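Local coordinates for african horse sickness virus (serotype 4) VP7 (African horsesickness virus, PDB 1AHS), which forms the surface of the viral core as a homotrimer that binds the inner structural protein VP3, its top domain alone being present here, at the interface of chains A and B. Residues are numbered along the deposited sequence; one frame, centred on the assembly and turned at random. Chains: chain A/B, African horse sickness virus (serotype 4) VP7.

The interface of chains A and B. Residues chain A 68-69, 74-76; chain B 15, 72.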
loop_
_atom_site.group_PDB
_atom_site.type_symbol
_atom_site.label_atom_id
_atom_site.label_comp_id
_atom_site.label_asym_id
_atom_site.label_seq_id
_atom_site.Cartn_x
_atom_site.Cartn_y
_atom_site.Cartn_z
ATOM N N ILE A 68 -0.792 -1.842 -13.284
ATOM C CA ILE A 68 0.469 -2.559 -13.342
ATOM C C ILE A 68 0.695 -3.261 -11.978
ATOM O O ILE A 68 0.264 -2.788 -10.928
ATOM C CB ILE A 68 1.708 -1.710 -13.761
ATOM C CG1 ILE A 68 2.081 -0.799 -12.662
ATOM C CG2 ILE A 68 1.506 -0.924 -15.015
ATOM C CD1 ILE A 68 3.507 -0.946 -12.389
ATOM N N PHE A 69 1.252 -4.459 -12.032
ATOM C CA PHE A 69 1.508 -5.253 -10.856
ATOM C C PHE A 69 2.632 -6.154 -11.280
ATOM O O PHE A 69 3.216 -5.940 -12.344
ATOM C CB PHE A 69 0.253 -6.063 -10.442
ATOM C CG PHE A 69 -0.285 -7.089 -11.501
ATOM C CD1 PHE A 69 -1.143 -6.700 -12.528
ATOM C CD2 PHE A 69 0.021 -8.466 -11.404
ATOM C CE1 PHE A 69 -1.677 -7.650 -13.420
ATOM C CE2 PHE A 69 -0.521 -9.408 -12.305
ATOM C CZ PHE A 69 -1.362 -8.984 -13.302
ATOM N N GLY A 74 9.063 -10.895 -10.331
ATOM C CA GLY A 74 9.261 -9.466 -10.320
ATOM C C GLY A 74 9.013 -8.662 -11.561
ATOM O O GLY A 74 9.129 -7.451 -11.479
ATOM N N ALA A 75 8.626 -9.280 -12.669
ATOM C CA ALA A 75 8.407 -8.555 -13.907
ATOM C C ALA A 75 7.070 -7.833 -13.900
ATOM O O ALA A 75 6.153 -8.291 -13.246
ATOM C CB ALA A 75 8.498 -9.515 -15.072
ATOM N N SER A 76 7.000 -6.656 -14.531
ATOM C CA SER A 76 5.769 -5.861 -14.602
ATOM C C SER A 76 4.786 -6.566 -15.500
ATOM O O SER A 76 5.150 -7.092 -16.546
ATOM C CB SER A 76 6.029 -4.458 -15.167
ATOM O OG SER A 76 6.938 -3.767 -14.331
ATOM N N ARG B 15 6.331 0.681 -7.875
ATOM C CA ARG B 15 6.861 0.079 -9.085
ATOM C C ARG B 15 7.002 1.146 -10.177
ATOM O O ARG B 15 6.012 1.696 -10.649
ATOM C CB ARG B 15 5.966 -1.065 -9.560
ATOM C CG ARG B 15 6.479 -1.730 -10.861
ATOM C CD ARG B 15 5.837 -3.083 -11.097
ATOM N NE ARG B 15 6.402 -4.080 -10.211
ATOM C CZ ARG B 15 7.406 -4.879 -10.550
ATOM N NH1 ARG B 15 7.938 -4.787 -11.763
ATOM N NH2 ARG B 15 7.860 -5.783 -9.678
ATOM N N PRO B 72 11.210 -1.698 -13.590
ATOM C CA PRO B 72 10.251 -2.595 -14.203
ATOM C C PRO B 72 10.575 -4.064 -14.176
ATOM O O PRO B 72 9.689 -4.866 -14.448
ATOM C CB PRO B 72 10.186 -2.076 -15.603
ATOM C CG PRO B 72 10.338 -0.627 -15.391
ATOM C CD PRO B 72 11.543 -0.615 -14.516
#
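B:Arg15 reaches across the subunit boundary of the VP7 top-domain trimer and lays its side chain along the loop and short strand of A:Gly74 to A:Ser76. B:Arg15 CB starts beside the end methyl of A:Ile68, CD1, at 3.8 Å. CG points away from the backbone N (chi1 179°) and, with CD, packs on the same methyl, B:Arg15 CD lying 3.4 Å from A:Ile68 CD1. CD also passes near the hydroxyl of A:Ser76 and more loosely by the carbonyl oxygen of A:Phe69. A bend at chi3 (-75°) then turns the guanidinium group towards A:Gly74. There the guanidinium presents its end, NH1 and NH2, to A:Gly74 O, both nitrogens hydrogen-bonding to this one oxygen from the same face of the carbonyl plane. B:Arg15 NH2 lies 2.8 Å from A:Gly74 O, well above the carbonyl plane, and the oxygen in turn sits somewhat out of the guanidinium plane. NH1 divides its donation, with a second hydrogen bond of 2.9 Å from B:Arg15 NH1 to A:Ser76 OG. That hydroxyl accepts from the arginine and donates to the carbonyl oxygen of B:Pro72, linking two segments of chain B through one serine of chain A. The backbone N of A:Ser76 donates to the same proline oxygen, which therefore takes two hydrogen bonds from one residue. This arrangement ties the loop at B:Pro72 to the start of strand 76-77 of chain A, and probably helps to hold neighbouring top domains together. The hydroxyl bond, A:Ser76 OG to B:Pro72 O, spans 3.0 Å and meets the carbonyl at 115°.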